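Long-range contacts in putative trimethylamine methyltransferase (Rhizobium meliloti, PDB 4YYC), which probably acts as a methyltransferase of the trimethylamine methyltransferase family, although its true substrate is not established: residues 147-152 / 488-493; 462-467 / 483-488; 166-171 / 405-410. All coordinates share one frame; numbering follows the deposited sequence. Where two conformers were deposited one is given.

Interaction 1: residues 147-152 / 488-493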
loop_
_atom_site.group_PDB
_atom_site.type_symbol
_atom_site.label_atom_id
_atom_site.label_comp_id
_atom_site.label_asym_id
_atom_site.label_seq_id
_atom_site.Cartn_x
_atom_site.Cartn_y
_atom_site.Cartn_z
ATOM N N ARG A 147 -22.789 -10.312 -0.691
ATOM C CA ARG A 147 -22.808 -10.451 -2.126
ATOM C C ARG A 147 -22.489 -11.879 -2.429
ATOM O O ARG A 147 -21.351 -12.304 -2.169
ATOM C CB ARG A 147 -21.772 -9.540 -2.758
ATOM C CG ARG A 147 -22.313 -8.213 -3.046
ATOM C CD ARG A 147 -23.084 -8.132 -4.361
ATOM N NE ARG A 147 -23.340 -6.757 -4.614
ATOM C CZ ARG A 147 -24.088 -6.297 -5.583
ATOM N NH1 ARG A 147 -24.734 -7.109 -6.419
ATOM N NH2 ARG A 147 -24.219 -5.000 -5.684
ATOM N N ASP A 148 -23.501 -12.629 -2.866
ATOM C CA ASP A 148 -23.353 -14.082 -2.953
ATOM C C ASP A 148 -22.597 -14.480 -4.228
ATOM O O ASP A 148 -22.246 -13.635 -5.031
ATOM C CB ASP A 148 -24.664 -14.818 -2.729
ATOM C CG ASP A 148 -25.664 -14.687 -3.862
ATOM O OD1 ASP A 148 -25.284 -14.344 -4.989
ATOM O OD2 ASP A 148 -26.881 -14.933 -3.563
ATOM N N LEU A 149 -22.363 -15.783 -4.382
ATOM C CA LEU A 149 -21.597 -16.278 -5.513
ATOM C C LEU A 149 -22.371 -16.201 -6.820
ATOM O O LEU A 149 -21.797 -16.405 -7.883
ATOM C CB LEU A 149 -21.076 -17.688 -5.215
ATOM C CG LEU A 149 -19.885 -17.736 -4.229
ATOM C CD1 LEU A 149 -19.576 -19.136 -3.800
ATOM C CD2 LEU A 149 -18.619 -17.130 -4.765
ATOM N N ASP A 150 -23.670 -15.915 -6.742
ATOM C CA ASP A 150 -24.472 -15.682 -7.961
ATOM C C ASP A 150 -24.649 -14.203 -8.287
ATOM O O ASP A 150 -25.429 -13.864 -9.195
ATOM C CB ASP A 150 -25.832 -16.367 -7.821
ATOM C CG ASP A 150 -25.703 -17.860 -7.757
ATOM O OD1 ASP A 150 -24.946 -18.434 -8.554
ATOM O OD2 ASP A 150 -26.312 -18.465 -6.885
ATOM N N GLY A 151 -23.972 -13.343 -7.543
ATOM C CA GLY A 151 -24.000 -11.892 -7.736
ATOM C C GLY A 151 -25.142 -11.129 -7.053
ATOM O O GLY A 151 -25.322 -9.921 -7.301
ATOM N N ASN A 152 -25.894 -11.786 -6.186
ATOM C CA ASN A 152 -27.018 -11.131 -5.566
ATOM C C ASN A 152 -26.569 -10.431 -4.289
ATOM O O ASN A 152 -25.821 -11.017 -3.471
ATOM C CB ASN A 152 -28.077 -12.134 -5.164
ATOM C CG ASN A 152 -28.587 -12.972 -6.323
ATOM O OD1 ASN A 152 -28.486 -14.217 -6.320
ATOM N ND2 ASN A 152 -29.118 -12.318 -7.304
ATOM N N LEU A 488 -12.730 -19.889 -7.525
ATOM C CA LEU A 488 -11.870 -20.424 -6.509
ATOM C C LEU A 488 -12.666 -20.660 -5.203
ATOM O O LEU A 488 -12.487 -21.701 -4.548
ATOM C CB LEU A 488 -10.654 -19.530 -6.266
ATOM C CG LEU A 488 -9.581 -20.237 -5.435
ATOM C CD1 LEU A 488 -9.043 -21.502 -6.083
ATOM C CD2 LEU A 488 -8.464 -19.268 -5.163
ATOM N N ALA A 489 -13.516 -19.704 -4.838
ATOM C CA ALA A 489 -14.386 -19.866 -3.656
ATOM C C ALA A 489 -15.253 -21.117 -3.829
ATOM O O ALA A 489 -15.401 -21.895 -2.883
ATOM C CB ALA A 489 -15.270 -18.666 -3.448
ATOM N N ARG A 490 -15.816 -21.276 -5.019
ATOM C CA ARG A 490 -16.686 -22.462 -5.263
ATOM C C ARG A 490 -15.891 -23.768 -5.106
ATOM O O ARG A 490 -16.374 -24.744 -4.514
ATOM C CB ARG A 490 -17.331 -22.365 -6.637
ATOM C CG ARG A 490 -18.408 -21.292 -6.728
ATOM C CD ARG A 490 -18.977 -21.222 -8.113
ATOM N NE ARG A 490 -19.978 -20.183 -8.302
ATOM C CZ ARG A 490 -21.283 -20.297 -8.087
ATOM N NH1 ARG A 490 -21.826 -21.420 -7.614
ATOM N NH2 ARG A 490 -22.090 -19.284 -8.377
ATOM N N SER A 491 -14.675 -23.772 -5.629
ATOM C CA SER A 491 -13.811 -24.906 -5.577
ATOM C C SER A 491 -13.424 -25.231 -4.143
ATOM O O SER A 491 -13.482 -26.390 -3.723
ATOM C CB SER A 491 -12.552 -24.671 -6.400
ATOM O OG SER A 491 -11.822 -25.884 -6.447
ATOM N N TRP A 492 -13.035 -24.198 -3.395
ATOM C CA TRP A 492 -12.694 -24.398 -1.992
ATOM C C TRP A 492 -13.871 -24.979 -1.206
ATOM O O TRP A 492 -13.698 -25.913 -0.401
ATOM C CB TRP A 492 -12.238 -23.102 -1.341
ATOM C CG TRP A 492 -10.859 -22.658 -1.644
ATOM C CD1 TRP A 492 -10.043 -23.063 -2.656
ATOM C CD2 TRP A 492 -10.140 -21.651 -0.925
ATOM N NE1 TRP A 492 -8.853 -22.343 -2.620
ATOM C CE2 TRP A 492 -8.893 -21.490 -1.549
ATOM C CE3 TRP A 492 -10.429 -20.878 0.215
ATOM C CZ2 TRP A 492 -7.933 -20.587 -1.076
ATOM C CZ3 TRP A 492 -9.491 -19.980 0.660
ATOM C CH2 TRP A 492 -8.260 -19.855 0.022
ATOM N N LEU A 493 -15.064 -24.456 -1.447
ATOM C CA LEU A 493 -16.228 -24.903 -0.668
ATOM C C LEU A 493 -16.608 -26.339 -1.038
ATOM O O LEU A 493 -17.037 -27.110 -0.160
ATOM C CB LEU A 493 -17.391 -23.963 -0.862
ATOM C CG LEU A 493 -17.261 -22.626 -0.138
ATOM C CD1 LEU A 493 -18.357 -21.697 -0.620
ATOM C CD2 LEU A 493 -17.318 -22.780 1.384
#

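Interaction 2: residues 462-467 / 483-488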
loop_
_atom_site.group_PDB
_atom_site.type_symbol
_atom_site.label_atom_id
_atom_site.label_comp_id
_atom_site.label_asym_id
_atom_site.label_seq_id
_atom_site.Cartn_x
_atom_site.Cartn_y
_atom_site.Cartn_z
ATOM N N SER A 462 0.354 -16.004 -6.027
ATOM C CA SER A 462 -1.093 -15.775 -6.014
ATOM C C SER A 462 -1.855 -16.816 -6.832
ATOM O O SER A 462 -1.510 -17.032 -7.985
ATOM C CB SER A 462 -1.407 -14.412 -6.606
ATOM O OG SER A 462 -2.817 -14.229 -6.802
ATOM N N PRO A 463 -2.907 -17.421 -6.263
ATOM C CA PRO A 463 -3.701 -18.313 -7.108
ATOM C C PRO A 463 -4.729 -17.541 -7.984
ATOM O O PRO A 463 -5.513 -18.210 -8.699
ATOM C CB PRO A 463 -4.442 -19.174 -6.091
ATOM C CG PRO A 463 -4.581 -18.303 -4.903
ATOM C CD PRO A 463 -3.274 -17.563 -4.846
ATOM N N LEU A 464 -4.787 -16.195 -7.881
ATOM C CA LEU A 464 -5.803 -15.377 -8.528
ATOM C C LEU A 464 -5.282 -14.387 -9.551
ATOM O O LEU A 464 -6.046 -13.982 -10.445
ATOM C CB LEU A 464 -6.592 -14.592 -7.455
ATOM C CG LEU A 464 -7.500 -15.492 -6.655
ATOM C CD1 LEU A 464 -8.121 -14.686 -5.523
ATOM C CD2 LEU A 464 -8.561 -16.190 -7.470
ATOM N N ALA A 465 -4.041 -13.905 -9.407
ATOM C CA ALA A 465 -3.467 -13.010 -10.409
ATOM C C ALA A 465 -3.355 -13.690 -11.755
ATOM O O ALA A 465 -2.972 -14.857 -11.843
ATOM C CB ALA A 465 -2.095 -12.534 -9.983
ATOM N N ASP A 466 -3.735 -12.983 -12.814
ATOM C CA ASP A 466 -3.474 -13.448 -14.135
ATOM C C ASP A 466 -2.213 -12.755 -14.657
ATOM O O ASP A 466 -2.164 -11.524 -14.838
ATOM C CB ASP A 466 -4.655 -13.189 -15.068
ATOM C CG ASP A 466 -4.444 -13.770 -16.420
ATOM O OD1 ASP A 466 -3.456 -13.384 -17.092
ATOM O OD2 ASP A 466 -5.250 -14.668 -16.866
ATOM N N ASN A 467 -1.181 -13.567 -14.878
ATOM C CA ASN A 467 0.092 -13.083 -15.322
ATOM C C ASN A 467 0.412 -13.561 -16.744
ATOM O O ASN A 467 1.575 -13.557 -17.188
ATOM C CB ASN A 467 1.164 -13.594 -14.349
ATOM C CG ASN A 467 0.977 -13.040 -12.960
ATOM O OD1 ASN A 467 0.914 -13.799 -11.978
ATOM N ND2 ASN A 467 0.845 -11.752 -12.867
ATOM N N GLN A 483 -13.969 -12.805 -11.144
ATOM C CA GLN A 483 -14.524 -14.004 -11.771
ATOM C C GLN A 483 -13.688 -15.222 -11.378
ATOM O O GLN A 483 -14.244 -16.291 -11.063
ATOM C CB GLN A 483 -14.606 -13.853 -13.300
ATOM C CG GLN A 483 -15.570 -12.779 -13.799
ATOM C CD GLN A 483 -15.404 -12.539 -15.288
ATOM O OE1 GLN A 483 -14.719 -11.625 -15.725
ATOM N NE2 GLN A 483 -16.020 -13.401 -16.079
ATOM N N ARG A 484 -12.359 -15.079 -11.424
ATOM C CA ARG A 484 -11.499 -16.156 -10.965
ATOM C C ARG A 484 -11.682 -16.414 -9.439
ATOM O O ARG A 484 -11.608 -17.563 -8.984
ATOM C CB ARG A 484 -10.036 -15.922 -11.365
ATOM C CG ARG A 484 -9.783 -15.849 -12.874
ATOM C CD ARG A 484 -8.289 -15.848 -13.212
ATOM N NE ARG A 484 -7.652 -14.620 -12.729
ATOM C CZ ARG A 484 -7.775 -13.400 -13.224
ATOM N NH1 ARG A 484 -8.442 -13.156 -14.349
ATOM N NH2 ARG A 484 -7.205 -12.411 -12.585
ATOM N N ALA A 485 -11.892 -15.344 -8.693
ATOM C CA ALA A 485 -12.175 -15.464 -7.230
ATOM C C ALA A 485 -13.441 -16.231 -6.958
ATOM O O ALA A 485 -13.486 -17.065 -6.043
ATOM C CB ALA A 485 -12.234 -14.108 -6.600
ATOM N N ASN A 486 -14.468 -15.961 -7.746
ATOM C CA ASN A 486 -15.733 -16.703 -7.662
ATOM C C ASN A 486 -15.491 -18.218 -7.843
ATOM O O ASN A 486 -15.923 -19.065 -7.009
ATOM C CB ASN A 486 -16.699 -16.174 -8.709
ATOM C CG ASN A 486 -18.100 -16.721 -8.540
ATOM O OD1 ASN A 486 -18.342 -17.908 -8.791
ATOM N ND2 ASN A 486 -19.017 -15.868 -8.164
ATOM N N ALA A 487 -14.756 -18.572 -8.898
ATOM C CA ALA A 487 -14.484 -19.965 -9.186
ATOM C C ALA A 487 -13.673 -20.639 -8.090
ATOM O O ALA A 487 -13.958 -21.781 -7.709
ATOM C CB ALA A 487 -13.754 -20.105 -10.499
ATOM N N LEU A 488 -12.730 -19.889 -7.525
ATOM C CA LEU A 488 -11.870 -20.424 -6.509
ATOM C C LEU A 488 -12.666 -20.660 -5.203
ATOM O O LEU A 488 -12.487 -21.701 -4.548
ATOM C CB LEU A 488 -10.654 -19.530 -6.266
ATOM C CG LEU A 488 -9.581 -20.237 -5.435
ATOM C CD1 LEU A 488 -9.043 -21.502 -6.083
ATOM C CD2 LEU A 488 -8.464 -19.268 -5.163
HETATM O O HOH W 1 -7.957 -15.195 -16.572
#

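Interaction 3: residues 166-171 / 405-410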
loop_
_atom_site.group_PDB
_atom_site.type_symbol
_atom_site.label_atom_id
_atom_site.label_comp_id
_atom_site.label_asym_id
_atom_site.label_seq_id
_atom_site.Cartn_x
_atom_site.Cartn_y
_atom_site.Cartn_z
ATOM N N LYS A 166 -15.946 -21.503 6.836
ATOM C CA LYS A 166 -15.222 -22.473 6.032
ATOM C C LYS A 166 -14.078 -21.836 5.236
ATOM O O LYS A 166 -12.966 -22.346 5.218
ATOM C CB LYS A 166 -16.167 -23.227 5.084
ATOM C CG LYS A 166 -17.224 -24.096 5.784
ATOM C CD LYS A 166 -18.152 -24.699 4.740
ATOM C CE LYS A 166 -19.130 -25.661 5.370
ATOM N NZ LYS A 166 -20.127 -26.218 4.431
ATOM N N LEU A 167 -14.365 -20.705 4.565
ATOM C CA LEU A 167 -13.333 -20.053 3.769
ATOM C C LEU A 167 -12.209 -19.506 4.623
ATOM O O LEU A 167 -11.030 -19.566 4.224
ATOM C CB LEU A 167 -13.954 -18.922 2.944
ATOM C CG LEU A 167 -14.950 -19.354 1.845
ATOM C CD1 LEU A 167 -15.528 -18.094 1.238
ATOM C CD2 LEU A 167 -14.329 -20.194 0.761
ATOM N N ALA A 168 -12.548 -19.023 5.817
ATOM C CA ALA A 168 -11.534 -18.564 6.751
ATOM C C ALA A 168 -10.665 -19.718 7.279
ATOM O O ALA A 168 -9.451 -19.546 7.458
ATOM C CB ALA A 168 -12.168 -17.846 7.932
ATOM N N TYR A 169 -11.281 -20.880 7.501
ATOM C CA TYR A 169 -10.549 -22.087 7.906
ATOM C C TYR A 169 -9.543 -22.486 6.823
ATOM O O TYR A 169 -8.414 -22.851 7.117
ATOM C CB TYR A 169 -11.541 -23.220 8.204
ATOM C CG TYR A 169 -10.893 -24.546 8.400
ATOM C CD1 TYR A 169 -10.197 -24.826 9.558
ATOM C CD2 TYR A 169 -10.915 -25.510 7.382
ATOM C CE1 TYR A 169 -9.611 -26.064 9.756
ATOM C CE2 TYR A 169 -10.325 -26.754 7.572
ATOM C CZ TYR A 169 -9.673 -27.012 8.751
ATOM O OH TYR A 169 -9.064 -28.218 8.952
HETATM N N MSE A 170 -9.957 -22.402 5.558
HETATM C CA MSE A 170 -9.122 -22.815 4.445
HETATM C C MSE A 170 -8.090 -21.782 4.045
HETATM O O MSE A 170 -7.015 -22.167 3.582
HETATM C CB MSE A 170 -9.975 -23.175 3.253
HETATM C CG MSE A 170 -10.761 -24.437 3.527
HETATM SE SE MSE A 170 -11.879 -24.994 2.002
HETATM C CE MSE A 170 -13.334 -23.732 2.111
ATOM N N ALA A 171 -8.383 -20.492 4.163
ATOM C CA ALA A 171 -7.470 -19.412 3.718
ATOM C C ALA A 171 -6.147 -19.549 4.507
ATOM O O ALA A 171 -6.152 -19.446 5.739
ATOM C CB ALA A 171 -8.071 -18.076 3.995
ATOM N N GLU A 405 -16.426 -12.887 -3.205
ATOM C CA GLU A 405 -15.359 -12.632 -4.160
ATOM C C GLU A 405 -14.284 -11.751 -3.511
ATOM O O GLU A 405 -13.068 -11.998 -3.667
ATOM C CB GLU A 405 -15.893 -11.981 -5.459
ATOM C CG GLU A 405 -16.663 -12.995 -6.305
ATOM C CD GLU A 405 -17.417 -12.369 -7.456
ATOM O OE1 GLU A 405 -17.352 -11.152 -7.627
ATOM O OE2 GLU A 405 -18.127 -13.115 -8.202
ATOM N N LYS A 406 -14.736 -10.699 -2.836
ATOM C CA LYS A 406 -13.803 -9.822 -2.159
ATOM C C LYS A 406 -12.979 -10.572 -1.100
ATOM O O LYS A 406 -11.780 -10.343 -0.966
ATOM C CB LYS A 406 -14.545 -8.671 -1.540
ATOM C CG LYS A 406 -13.743 -7.715 -0.679
ATOM C CD LYS A 406 -12.847 -6.885 -1.471
ATOM C CE LYS A 406 -12.393 -5.516 -0.843
ATOM N NZ LYS A 406 -12.138 -5.613 0.649
ATOM N N PHE A 407 -13.606 -11.471 -0.363
ATOM C CA PHE A 407 -12.878 -12.256 0.607
ATOM C C PHE A 407 -11.713 -12.997 -0.044
ATOM O O PHE A 407 -10.606 -13.017 0.473
ATOM C CB PHE A 407 -13.830 -13.262 1.285
ATOM C CG PHE A 407 -13.165 -14.072 2.343
ATOM C CD1 PHE A 407 -12.413 -15.224 2.016
ATOM C CD2 PHE A 407 -13.278 -13.696 3.676
ATOM C CE1 PHE A 407 -11.785 -15.960 3.012
ATOM C CE2 PHE A 407 -12.667 -14.481 4.675
ATOM C CZ PHE A 407 -11.914 -15.573 4.335
HETATM N N MSE A 408 -11.969 -13.613 -1.199
HETATM C CA MSE A 408 -10.909 -14.391 -1.884
HETATM C C MSE A 408 -9.773 -13.519 -2.358
HETATM O O MSE A 408 -8.596 -13.884 -2.247
HETATM C CB MSE A 408 -11.508 -15.193 -3.039
HETATM C CG MSE A 408 -12.586 -16.194 -2.613
HETATM SE SE MSE A 408 -11.913 -17.520 -1.346
HETATM C CE MSE A 408 -10.566 -18.301 -2.520
ATOM N N ILE A 409 -10.108 -12.348 -2.878
ATOM C CA ILE A 409 -9.071 -11.415 -3.373
ATOM C C ILE A 409 -8.238 -10.903 -2.191
ATOM O O ILE A 409 -6.994 -10.884 -2.224
ATOM C CB ILE A 409 -9.707 -10.218 -4.117
ATOM C CG1 ILE A 409 -10.419 -10.701 -5.387
ATOM C CG2 ILE A 409 -8.660 -9.107 -4.407
ATOM C CD1 ILE A 409 -11.358 -9.654 -5.976
ATOM N N ASP A 410 -8.924 -10.556 -1.109
ATOM C CA ASP A 410 -8.240 -10.017 0.053
ATOM C C ASP A 410 -7.351 -11.071 0.720
ATOM O O ASP A 410 -6.231 -10.761 1.154
ATOM C CB ASP A 410 -9.234 -9.519 1.113
ATOM C CG ASP A 410 -10.039 -8.304 0.702
ATOM O OD1 ASP A 410 -9.560 -7.505 -0.130
ATOM O OD2 ASP A 410 -11.145 -8.067 1.333
#

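Interaction 1: residues 147-152 / 488-493
Leu149 and Arg490 run past each other in opposite directions at the surface of the chain. Residues 148-152 connect the antiparallel strands 145-147 and 153-155 as a hairpin loop, with a type I turn from Asp148 to Gly151 whose second residue, Leu149, points toward helix 481-495. CG of Leu149 stands anti to the carbonyl carbon (chi1 -75°), and beyond it CD2 meets CB of Ala489 at 3.9 Å while CD1 lies 3.8 Å from CG of Arg490. The arginine chain is extended from CG to NE. One face of its guanidinium takes CB of Leu149, 3.6 Å above the plane and toward the rim. At the edge, NH2 forms a salt bridge of 3.0 Å with OD1 of Asp150, which it meets from above the carboxylate plane. A weak bond also joins NH2 to O of Leu149. Asn486, one helical turn earlier, accepts from NE through OD1 and donates ND2 to that same Leu149 O. Within the turn, Asp148 OD1 accepts from N of Asp150, which makes an Asx turn, and from N of Asn152 on the opposite face of its carboxylate. Bonded at NE and NH2, with Leu149 CB over one face, the guanidinium is probably restrained in its rotation.

Interaction 2: residues 462-467 / 483-488
A single backbone oxygen, O of Leu464, accepts hydrogen bonds from two nitrogens of one guanidinium. Arg484 approaches it side-on, NE and NH2 each at 2.9 Å from Leu464 O, and the oxygen lies in the guanidinium plane. The bend at chi3 (-66°) turns NE out of the line of the chain, and the N-H...O angle there is 152°. CB of Asp466 sits over the centre of one guanidinium face, 3.6 Å above the plane. Its CG is anti to the backbone N (chi1 -175°), and OD2 accepts from a water at 2.8 Å that receives only a weak bond from NH1 of Arg484. The two charges are near each other without a direct salt bridge; OD1 of Asp466 instead bonds N of Asn468 and pairs with Lys364 of the second subunit.

On the apolar side, CD2 of Leu464 lies 3.6 Å from N of Ala485 and 3.8 Å from CD2 of Leu488, whose methyl also meets CG of Pro463. At the start of the loop, OG of Ser462 accepts from N of Leu464, an ST turn, and from N of Ala465, an ST motif. The segment 462-467 is thus held to helix 481-495 by leucine packing together with a charged side chain on a main-chain carbonyl, and the positive group probably polarises that carbonyl, while Asp466 links the same place to the subunit interface.

Interaction 3: residues 166-171 / 405-410
Two nearly parallel helices pack here in the buried part of the chain: the C-terminal end of helix 158-170 lies against the beginning of helix 404-420, the axes of their short segments 11.3 Å apart at closest approach with N-to-C directions only 11° from each other. The separation is bridged chiefly by Phe407. Its CG is anti to the backbone N (chi1 -178°), and the far part of the ring reaches the other helix. There CE1 touches CB of Leu167 at 3.7 Å, and CZ lies 3.8 Å from N of Ala168, so the ring meets main chain as well as side chain. CB of Ala171, the first residue to leave the helical conformation, is 4.4 Å from CE1, a looser contact beside the other two. An alanine in place of Phe407 would probably leave CB of Leu167 and the backbone of Ala168 without their aromatic partner and open a gap between the helices.

Every residue that touches across this contact is buried, and the meeting groups are apolar apart from the main chain near the ring. Around it, Tyr404, at the start of helix 404-420, packs on Leu167, and Leu488 and Ala489 of helix 481-495 lie on Met408. That selenomethionine is bent at chi2 and chi3, and it crosses Leu167 at about a right angle, with SE 4.2 Å from CD2 of Leu167.

Interactions 1 and 2 use adjoining turns of helix 481-495 and share Leu488, whereas interaction 3 joins helix 158-170 to helix 404-420, which lies against that helix. Interaction 3 is the buried one and wholly apolar between its side chains; interaction 1 is at the surface and interaction 2 is partly buried, and each of these two adds an arginine to its leucine packing. The arginines differ in use: one pairs chiefly with a carboxylate, the other grips a carbonyl with two nitrogens. Asn486 joins interaction 2 to the other two, its ND2 also bonding OE2 of Glu405. Near interaction 3, Trp492 touches Met170 and Ala171.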